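Side-chain contacts in peptidoglycan glycosyltransferase (Atopobium parvulum, PDB 4OVD), which belongs to the penicillin-binding proteins, combining a dimerisation domain with a penicillin-binding transpeptidase domain: residues Thr302-Gly305 and Val306-Leu310; Val330-Asp333 and Asp334-Ser338; Val344-Met347 and Leu348-Ser351; Gln399-Gly402 and Pro403-Gly406. All coordinates share one frame; numbering follows the deposited sequence.

Contact 1: Thr302-Gly305 and Val306-Leu310; sequences TSIG and VDNNL
Ile304 and Asn308, one helical turn apart, run side by side and point the same way, the methyl CG2 of Ile304 lying 3.8 Å from Asn308 ND2. The Asn308 amide folds back beside its own backbone N (chi1 -86°), which brings ND2 within 2.9 Å of Ile304 O in a nearly straight bond that lies in the amide plane. Asn308 N also donates to Ile304 O, at 3.0 Å, and the two donors reach this oxygen from opposite faces of its carbonyl plane. The doubled grip falls where helix 298-307 stops. Here a Schellman motif turns the chain: Asn309 takes a positive phi (64°), Leu310 N donates to Gly305 O at 3.0 Å, and Asn309 N donates to Val306 O at 2.8 Å. Leu310 CB, pointing back toward the helix, lies 3.6 Å from Gly305 O. In the preceding turn Val306 sets its CG2 branch against Thr302 O (3.2 Å), the oxygen that its own N uses, while Asp307 rests CB on Ser303 O and sends OD1 to Thr460 OG1 and Ser457 N, at the start of helix 458-474. Ile304 itself packs on Phe376, Ile364 and Ile373, and Asn308 touches Arg368.

Contact 2: Val330-Asp333 and Asp334-Ser338; sequences VTDD and DWRTS
Asp332 keeps its carboxylate beside its backbone N (chi1 -70°), whereas Asp334 and Arg336 both place CG in the crowded position between backbone N and carbonyl carbon. These torsions bring the two carboxylates close together inside the bend, and the Arg336 chain, extended from CG to NE, carries its guanidinium up to them. Asp332 OD2 sits at the edge of that group, in its plane, 3.3 Å from Arg336 NH2; seen from the acid, the donor comes from above the carboxylate plane, with the two flat groups 61° apart. Arg336 NE makes a weak, bent bond of 3.0 Å to Asp334 OD2. Together the three side chains form a salt-bridge network within the loop that leads from strand 328-331 to strand 340-343. The carboxylates themselves stand almost perpendicular (86°), Asp334 OD2 approaching Asp332 CB to 3.1 Å and Asp332 OD2 to 3.8 Å. This closeness of like charges is probably eased by the arginine and by a water that donates to both oxygens, 3.0 Å from Asp332 OD2 and 2.7 Å from Asp334 OD2. Arg336 NH1 reaches Ser338 O at 2.9 Å and also bonds to Ile319 O, while NH2 has a further acceptor in Pro320 O. Asp332 is held from the helix 353-364 side as well, OD2 by Ser352 OG and OD1 by Val354 N.

Contact 3: Val344-Met347 and Leu348-Ser351; sequences VREM and LRRS
Val344 O receives Leu348 N at 3.2 Å, a backbone bond in the first turn of the short helix 344-350; the Val344 side chain itself packs on Phe311, Phe317 and Met467. Arg345 O takes Arg349 N at 2.9 Å, and the Arg345 guanidinium leaves for Asp466 (a salt bridge) and Thr470 on helix 458-474. Glu346 carries the contact. Its CG is anti to the backbone N, and a bend at chi2 (60°) curls the carboxylate toward the following turn. There it lies alongside Arg349, the two planes nearly coplanar (29° apart), in a two-pronged salt bridge: Arg349 NE to Glu346 OE1 is modelled at 2.5 Å, a very short distance to be read with caution, and Arg349 NH2 meets the syn lone pair of Glu346 OE2 at 2.6 Å. Arg350 slants across from the anti side, its NE 2.7 Å from Glu346 OE2, with a weak bond from NH2 to the same oxygen. Met347, a selenomethionine, extends away to Met342, Phe317 and Ile319, while its carbonyl helps end the helix: Ser352 N to Met347 O and a weak Ser351 N to Leu348 O form a Schellman motif with Ser351 as C-prime. Ser351, which opens the SxN sequence motif of penicillin-binding proteins, bonds through OG to Lys298 and Lys490. With two arginines converging on one carboxylate, Glu346 is probably kept ionised, its charge more than balanced and its rotation fixed.

Contact 4: Gln399-Gly402 and Pro403-Gly406; sequences QYEG and PTGG
Glu401 and Thr404 meet across a beta turn, with Gly402 and Pro403 at its corners, that leads the chain into helix 404-408. Two direct hydrogen bonds join them in opposite senses. Glu401 N donates almost straight (173°) to Thr404 OG1 at 2.8 Å, and Thr404 N returns a longer bond of 3.3 Å to Glu401 O, reaching it from above the carbonyl plane. Water continues the pattern into the first helical turn: one molecule lies 2.8 Å from Glu401 O and accepts from Gly405 N, and a second donates to Gly402 O and accepts from Gly406 N, both at 2.9 Å, bridging amides too far from those carbonyls to bond directly. Among nonpolar contacts, the Glu401 chain crosses the Pro403 ring with CG 3.8 Å from Pro403 CD, before its carboxylate forms a long, weak ion pair with Arg395. Tyr400 lies against helix 366-375, touching Asp366, Phe369 and Ala370, and offers a ring face to Thr404. The threonine torsion (chi1 -51°) splits its branches between these tasks: OG1 lies beside its own backbone N and is turned to the Glu401 amide, while CG2 stands over the tyrosine in a CH-pi contact. That methyl is 3.8 Å from the ring centroid, only 14° off the normal, and displaced toward the rim, with Tyr400 CG its nearest ring atom.

From the N terminus the four contacts follow in series, each complete before the next begins, so none nests in or crosses another. Contact 1 finishes helix 298-307, contact 2 rounds the loop between strands 328-331 and 340-343, contact 3 spans helix 344-350, which follows strand 340-343, and contact 4 turns a long loop into helix 404-408. Contacts 1 and 3 touch: the methyl CG2 of Thr302 packs 4.0 Å from Val344 CG1, joining the two helices. Contacts 2 and 3 come within about 5 Å at their nearest atoms, and the residue following contact 3 ties its helix end to contact 2. Contact 4 touches none of the others; all four belong to the transpeptidase domain.

Contact 1: Thr302-Gly305 and Val306-Leu310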
loop_
_atom_site.group_PDB
_atom_site.type_symbol
_atom_site.label_atom_id
_atom_site.label_comp_id
_atom_site.label_asym_id
_atom_site.label_seq_id
_atom_site.Cartn_x
_atom_site.Cartn_y
_atom_site.Cartn_z
ATOM N N THR A 302 5.088 -10.486 -14.026
ATOM C CA THR A 302 4.335 -10.959 -15.203
ATOM C C THR A 302 3.918 -9.800 -16.067
ATOM O O THR A 302 3.867 -9.933 -17.302
ATOM C CB THR A 302 3.132 -11.822 -14.786
ATOM O OG1 THR A 302 2.432 -11.121 -13.759
ATOM C CG2 THR A 302 3.580 -13.072 -14.092
ATOM N N SER A 303 3.551 -8.684 -15.452
ATOM C CA SER A 303 3.238 -7.499 -16.248
ATOM C C SER A 303 4.385 -7.079 -17.182
ATOM O O SER A 303 4.170 -6.739 -18.348
ATOM C CB SER A 303 2.921 -6.338 -15.344
ATOM O OG SER A 303 1.728 -6.662 -14.691
ATOM N N ILE A 304 5.598 -7.077 -16.672
ATOM C CA ILE A 304 6.744 -6.709 -17.465
ATOM C C ILE A 304 6.957 -7.607 -18.689
ATOM O O ILE A 304 7.218 -7.094 -19.767
ATOM C CB ILE A 304 8.002 -6.698 -16.578
ATOM C CG1 ILE A 304 7.917 -5.569 -15.575
ATOM C CG2 ILE A 304 9.253 -6.490 -17.414
ATOM C CD1 ILE A 304 9.001 -5.716 -14.483
ATOM N N GLY A 305 6.830 -8.926 -18.505
ATOM C CA GLY A 305 6.970 -9.863 -19.561
ATOM C C GLY A 305 5.895 -9.701 -20.612
ATOM O O GLY A 305 6.151 -9.603 -21.826
ATOM N N VAL A 306 4.688 -9.581 -20.138
ATOM C CA VAL A 306 3.559 -9.467 -21.026
ATOM C C VAL A 306 3.636 -8.152 -21.772
ATOM O O VAL A 306 3.465 -8.079 -22.984
ATOM C CB VAL A 306 2.252 -9.547 -20.225
ATOM C CG1 VAL A 306 1.064 -9.142 -21.120
ATOM C CG2 VAL A 306 2.041 -10.950 -19.675
ATOM N N ASP A 307 3.954 -7.087 -21.058
ATOM C CA ASP A 307 3.996 -5.803 -21.713
ATOM C C ASP A 307 5.130 -5.781 -22.691
ATOM O O ASP A 307 5.123 -4.996 -23.593
ATOM C CB ASP A 307 4.141 -4.638 -20.745
ATOM C CG ASP A 307 3.588 -3.329 -21.373
ATOM O OD1 ASP A 307 2.385 -3.299 -21.842
ATOM O OD2 ASP A 307 4.366 -2.367 -21.397
ATOM N N ASN A 308 6.159 -6.583 -22.485
ATOM C CA ASN A 308 7.242 -6.633 -23.488
ATOM C C ASN A 308 6.961 -7.687 -24.586
ATOM O O ASN A 308 7.798 -7.954 -25.421
ATOM C CB ASN A 308 8.554 -6.925 -22.803
ATOM C CG ASN A 308 9.226 -5.655 -22.287
ATOM O OD1 ASN A 308 9.869 -4.992 -23.025
ATOM N ND2 ASN A 308 9.128 -5.387 -21.023
ATOM N N ASN A 309 5.802 -8.336 -24.517
ATOM C CA ASN A 309 5.360 -9.311 -25.533
ATOM C C ASN A 309 6.277 -10.541 -25.585
ATOM O O ASN A 309 6.595 -11.086 -26.638
ATOM C CB ASN A 309 5.241 -8.673 -26.921
ATOM C CG ASN A 309 4.212 -7.499 -26.992
ATOM O OD1 ASN A 309 4.479 -6.489 -27.596
ATOM N ND2 ASN A 309 3.092 -7.627 -26.345
ATOM N N LEU A 310 6.644 -10.998 -24.409
ATOM C CA LEU A 310 7.514 -12.112 -24.299
ATOM C C LEU A 310 6.768 -13.378 -23.959
ATOM O O LEU A 310 7.333 -14.460 -24.051
ATOM C CB LEU A 310 8.565 -11.842 -23.242
ATOM C CG LEU A 310 9.429 -10.612 -23.528
ATOM C CD1 LEU A 310 10.372 -10.412 -22.367
ATOM C CD2 LEU A 310 10.224 -10.666 -24.807
#

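Contact 2: Val330-Asp333 and Asp334-Ser338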
loop_
_atom_site.group_PDB
_atom_site.type_symbol
_atom_site.label_atom_id
_atom_site.label_comp_id
_atom_site.label_asym_id
_atom_site.label_seq_id
_atom_site.Cartn_x
_atom_site.Cartn_y
_atom_site.Cartn_z
ATOM N N VAL A 330 16.089 -22.401 -6.186
ATOM C CA VAL A 330 14.763 -21.851 -5.929
ATOM C C VAL A 330 13.880 -23.086 -5.974
ATOM O O VAL A 330 14.102 -23.985 -6.791
ATOM C CB VAL A 330 14.387 -20.822 -6.980
ATOM C CG1 VAL A 330 12.949 -20.298 -6.813
ATOM C CG2 VAL A 330 15.362 -19.689 -6.895
ATOM N N THR A 331 12.911 -23.140 -5.068
ATOM C CA THR A 331 11.970 -24.226 -4.973
ATOM C C THR A 331 10.554 -23.716 -4.670
ATOM O O THR A 331 10.360 -22.590 -4.278
ATOM C CB THR A 331 12.305 -25.188 -3.800
ATOM O OG1 THR A 331 12.366 -24.426 -2.579
ATOM C CG2 THR A 331 13.580 -25.923 -4.017
ATOM N N ASP A 332 9.584 -24.570 -4.931
ATOM C CA ASP A 332 8.188 -24.359 -4.621
ATOM C C ASP A 332 7.819 -25.369 -3.456
ATOM O O ASP A 332 8.222 -26.558 -3.477
ATOM C CB ASP A 332 7.292 -24.761 -5.838
ATOM C CG ASP A 332 7.397 -23.799 -7.065
ATOM O OD1 ASP A 332 7.902 -22.707 -6.826
ATOM O OD2 ASP A 332 6.906 -24.126 -8.236
ATOM N N ASP A 333 7.037 -24.920 -2.479
ATOM C CA ASP A 333 6.491 -25.814 -1.402
ATOM C C ASP A 333 5.233 -26.518 -2.017
ATOM O O ASP A 333 4.118 -25.970 -1.985
ATOM C CB ASP A 333 6.144 -24.988 -0.155
ATOM C CG ASP A 333 5.058 -23.909 -0.432
ATOM O OD1 ASP A 333 4.639 -23.761 -1.613
ATOM O OD2 ASP A 333 4.663 -23.173 0.506
ATOM N N ASP A 334 5.403 -27.731 -2.561
ATOM C CA ASP A 334 4.321 -28.367 -3.335
ATOM C C ASP A 334 4.399 -29.878 -3.352
ATOM O O ASP A 334 5.273 -30.464 -2.702
ATOM C CB ASP A 334 4.323 -27.785 -4.797
ATOM C CG ASP A 334 5.680 -28.001 -5.540
ATOM O OD1 ASP A 334 6.568 -28.733 -5.034
ATOM O OD2 ASP A 334 5.869 -27.419 -6.636
ATOM N N TRP A 335 3.565 -30.500 -4.181
ATOM C CA TRP A 335 3.444 -31.973 -4.179
ATOM C C TRP A 335 4.237 -32.720 -5.232
ATOM O O TRP A 335 4.678 -33.835 -5.005
ATOM C CB TRP A 335 1.934 -32.360 -4.264
ATOM C CG TRP A 335 1.276 -31.854 -3.069
ATOM C CD1 TRP A 335 1.356 -32.384 -1.797
ATOM C CD2 TRP A 335 0.596 -30.620 -2.948
ATOM N NE1 TRP A 335 0.744 -31.532 -0.896
ATOM C CE2 TRP A 335 0.260 -30.451 -1.579
ATOM C CE3 TRP A 335 0.250 -29.631 -3.851
ATOM C CZ2 TRP A 335 -0.453 -29.352 -1.116
ATOM C CZ3 TRP A 335 -0.433 -28.533 -3.390
ATOM C CH2 TRP A 335 -0.787 -28.402 -2.030
ATOM N N ARG A 336 4.492 -32.057 -6.343
ATOM C CA ARG A 336 5.147 -32.689 -7.468
ATOM C C ARG A 336 6.570 -33.023 -7.148
ATOM O O ARG A 336 7.109 -32.481 -6.219
ATOM C CB ARG A 336 5.048 -31.783 -8.723
ATOM C CG ARG A 336 5.615 -30.392 -8.566
ATOM C CD ARG A 336 5.179 -29.454 -9.702
ATOM N NE ARG A 336 5.936 -28.185 -9.574
ATOM C CZ ARG A 336 7.042 -27.910 -10.233
ATOM N NH1 ARG A 336 7.497 -28.774 -11.122
ATOM N NH2 ARG A 336 7.675 -26.764 -10.017
ATOM N N THR A 337 7.103 -33.995 -7.873
ATOM C CA THR A 337 8.470 -34.429 -7.750
ATOM C C THR A 337 9.026 -34.413 -9.159
ATOM O O THR A 337 10.115 -34.882 -9.416
ATOM C CB THR A 337 8.634 -35.845 -7.092
ATOM O OG1 THR A 337 7.778 -36.802 -7.732
ATOM C CG2 THR A 337 8.323 -35.812 -5.570
ATOM N N SER A 338 8.287 -33.791 -10.067
ATOM C CA SER A 338 8.711 -33.724 -11.425
ATOM C C SER A 338 8.245 -32.383 -11.934
ATOM O O SER A 338 7.420 -31.665 -11.286
ATOM C CB SER A 338 8.044 -34.857 -12.234
ATOM O OG SER A 338 6.610 -34.825 -12.020
HETATM O O HOH W 1 4.283 -25.393 -7.442
#

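Contact 3: Val344-Met347 and Leu348-Ser351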
loop_
_atom_site.group_PDB
_atom_site.type_symbol
_atom_site.label_atom_id
_atom_site.label_comp_id
_atom_site.label_asym_id
_atom_site.label_seq_id
_atom_site.Cartn_x
_atom_site.Cartn_y
_atom_site.Cartn_z
ATOM N N VAL A 344 1.632 -19.348 -17.733
ATOM C CA VAL A 344 1.989 -18.205 -16.927
ATOM C C VAL A 344 0.834 -17.998 -15.949
ATOM O O VAL A 344 1.044 -17.689 -14.777
ATOM C CB VAL A 344 2.228 -16.944 -17.754
ATOM C CG1 VAL A 344 2.455 -15.731 -16.831
ATOM C CG2 VAL A 344 3.416 -17.142 -18.684
ATOM N N ARG A 345 -0.386 -18.113 -16.445
ATOM C CA ARG A 345 -1.609 -18.035 -15.583
ATOM C C ARG A 345 -1.483 -19.034 -14.405
ATOM O O ARG A 345 -1.653 -18.698 -13.235
ATOM C CB ARG A 345 -2.876 -18.338 -16.382
ATOM C CG ARG A 345 -4.140 -18.322 -15.540
ATOM C CD ARG A 345 -5.315 -18.861 -16.338
ATOM N NE ARG A 345 -5.527 -18.157 -17.590
ATOM C CZ ARG A 345 -6.107 -16.967 -17.669
ATOM N NH1 ARG A 345 -6.595 -16.362 -16.572
ATOM N NH2 ARG A 345 -6.263 -16.401 -18.853
ATOM N N GLU A 346 -1.113 -20.239 -14.699
ATOM C CA GLU A 346 -0.949 -21.235 -13.618
ATOM C C GLU A 346 0.167 -20.880 -12.633
ATOM O O GLU A 346 0.038 -21.136 -11.464
ATOM C CB GLU A 346 -0.676 -22.580 -14.261
ATOM C CG GLU A 346 -0.411 -23.716 -13.290
ATOM C CD GLU A 346 -1.543 -23.990 -12.346
ATOM O OE1 GLU A 346 -2.696 -23.482 -12.600
ATOM O OE2 GLU A 346 -1.244 -24.689 -11.342
HETATM N N MSE A 347 1.277 -20.294 -13.087
HETATM C CA MSE A 347 2.377 -19.969 -12.155
HETATM C C MSE A 347 1.879 -18.961 -11.171
HETATM O O MSE A 347 2.231 -19.016 -9.960
HETATM C CB MSE A 347 3.555 -19.372 -12.911
HETATM C CG MSE A 347 4.119 -20.351 -13.880
HETATM SE SE MSE A 347 5.539 -19.453 -14.948
HETATM C CE MSE A 347 5.605 -20.623 -16.492
ATOM N N LEU A 348 1.023 -18.074 -11.622
ATOM C CA LEU A 348 0.420 -17.118 -10.752
ATOM C C LEU A 348 -0.663 -17.709 -9.830
ATOM O O LEU A 348 -0.736 -17.374 -8.695
ATOM C CB LEU A 348 -0.114 -15.965 -11.562
ATOM C CG LEU A 348 -0.021 -14.618 -10.892
ATOM C CD1 LEU A 348 1.394 -14.154 -10.781
ATOM C CD2 LEU A 348 -0.894 -13.566 -11.526
ATOM N N ARG A 349 -1.491 -18.581 -10.360
ATOM C CA ARG A 349 -2.547 -19.211 -9.613
ATOM C C ARG A 349 -1.993 -19.906 -8.372
ATOM O O ARG A 349 -2.400 -19.643 -7.289
ATOM C CB ARG A 349 -3.260 -20.197 -10.485
ATOM C CG ARG A 349 -4.469 -20.825 -9.854
ATOM C CD ARG A 349 -4.961 -22.013 -10.639
ATOM N NE ARG A 349 -4.076 -23.140 -10.549
ATOM C CZ ARG A 349 -4.019 -23.961 -9.519
ATOM N NH1 ARG A 349 -4.813 -23.807 -8.475
ATOM N NH2 ARG A 349 -3.163 -24.934 -9.537
ATOM N N ARG A 350 -1.018 -20.761 -8.576
ATOM C CA ARG A 350 -0.336 -21.449 -7.505
ATOM C C ARG A 350 0.866 -20.734 -6.861
ATOM O O ARG A 350 1.440 -21.212 -5.928
ATOM C CB ARG A 350 0.075 -22.810 -8.005
ATOM C CG ARG A 350 1.268 -22.823 -8.885
ATOM C CD ARG A 350 1.785 -24.229 -9.093
ATOM N NE ARG A 350 0.767 -25.142 -9.576
ATOM C CZ ARG A 350 0.604 -26.374 -9.143
ATOM N NH1 ARG A 350 1.398 -26.857 -8.214
ATOM N NH2 ARG A 350 -0.344 -27.123 -9.642
ATOM N N SER A 351 1.222 -19.585 -7.373
ATOM C CA SER A 351 2.340 -18.837 -6.883
ATOM C C SER A 351 3.620 -19.621 -6.933
ATOM O O SER A 351 4.239 -19.870 -5.940
ATOM C CB SER A 351 2.083 -18.303 -5.501
ATOM O OG SER A 351 2.845 -17.168 -5.320
#

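Contact 4: Gln399-Gly402 and Pro403-Gly406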
loop_
_atom_site.group_PDB
_atom_site.type_symbol
_atom_site.label_atom_id
_atom_site.label_comp_id
_atom_site.label_asym_id
_atom_site.label_seq_id
_atom_site.Cartn_x
_atom_site.Cartn_y
_atom_site.Cartn_z
ATOM N N GLN A 399 24.151 -3.027 -10.618
ATOM C CA GLN A 399 24.564 -3.668 -9.376
ATOM C C GLN A 399 24.083 -5.134 -9.338
ATOM O O GLN A 399 24.389 -5.865 -8.395
ATOM C CB GLN A 399 23.972 -2.941 -8.169
ATOM C CG GLN A 399 24.327 -1.483 -7.955
ATOM C CD GLN A 399 23.542 -0.903 -6.749
ATOM O OE1 GLN A 399 22.326 -0.732 -6.806
ATOM N NE2 GLN A 399 24.253 -0.563 -5.670
ATOM N N TYR A 400 23.350 -5.591 -10.353
ATOM C CA TYR A 400 22.859 -6.966 -10.324
ATOM C C TYR A 400 24.019 -7.921 -10.352
ATOM O O TYR A 400 25.050 -7.691 -10.968
ATOM C CB TYR A 400 21.939 -7.315 -11.519
ATOM C CG TYR A 400 20.471 -6.888 -11.449
ATOM C CD1 TYR A 400 20.089 -5.708 -10.852
ATOM C CD2 TYR A 400 19.489 -7.603 -12.147
ATOM C CE1 TYR A 400 18.760 -5.283 -10.845
ATOM C CE2 TYR A 400 18.150 -7.201 -12.121
ATOM C CZ TYR A 400 17.791 -6.024 -11.488
ATOM O OH TYR A 400 16.492 -5.576 -11.517
ATOM N N GLU A 401 23.825 -9.026 -9.688
ATOM C CA GLU A 401 24.806 -10.041 -9.712
ATOM C C GLU A 401 24.100 -11.273 -10.224
ATOM O O GLU A 401 22.921 -11.218 -10.644
ATOM C CB GLU A 401 25.458 -10.177 -8.343
ATOM C CG GLU A 401 24.482 -10.317 -7.195
ATOM C CD GLU A 401 25.172 -10.240 -5.846
ATOM O OE1 GLU A 401 26.317 -9.708 -5.790
ATOM O OE2 GLU A 401 24.544 -10.680 -4.850
ATOM N N GLY A 402 24.802 -12.383 -10.169
ATOM C CA GLY A 402 24.295 -13.633 -10.673
ATOM C C GLY A 402 22.852 -13.958 -10.425
ATOM O O GLY A 402 22.131 -14.187 -11.376
ATOM N N PRO A 403 22.428 -13.990 -9.144
ATOM C CA PRO A 403 21.036 -14.387 -8.798
ATOM C C PRO A 403 19.993 -13.298 -8.609
ATOM O O PRO A 403 18.869 -13.618 -8.288
ATOM C CB PRO A 403 21.207 -15.069 -7.416
ATOM C CG PRO A 403 22.489 -14.516 -6.845
ATOM C CD PRO A 403 23.298 -13.883 -7.955
ATOM N N THR A 404 20.365 -12.046 -8.811
ATOM C CA THR A 404 19.514 -10.926 -8.506
ATOM C C THR A 404 18.177 -10.910 -9.241
ATOM O O THR A 404 17.109 -10.839 -8.604
ATOM C CB THR A 404 20.237 -9.606 -8.779
ATOM O OG1 THR A 404 21.529 -9.591 -8.121
ATOM C CG2 THR A 404 19.422 -8.481 -8.315
ATOM N N GLY A 405 18.229 -10.973 -10.569
ATOM C CA GLY A 405 17.021 -10.930 -11.350
ATOM C C GLY A 405 16.091 -12.078 -10.993
ATOM O O GLY A 405 14.935 -11.896 -10.718
ATOM N N GLY A 406 16.616 -13.283 -10.990
ATOM C CA GLY A 406 15.772 -14.461 -10.674
ATOM C C GLY A 406 15.079 -14.392 -9.362
ATOM O O GLY A 406 13.921 -14.810 -9.224
HETATM O O HOH W 2 20.507 -11.337 -12.110
HETATM O O HOH W 3 19.243 -14.199 -11.956
#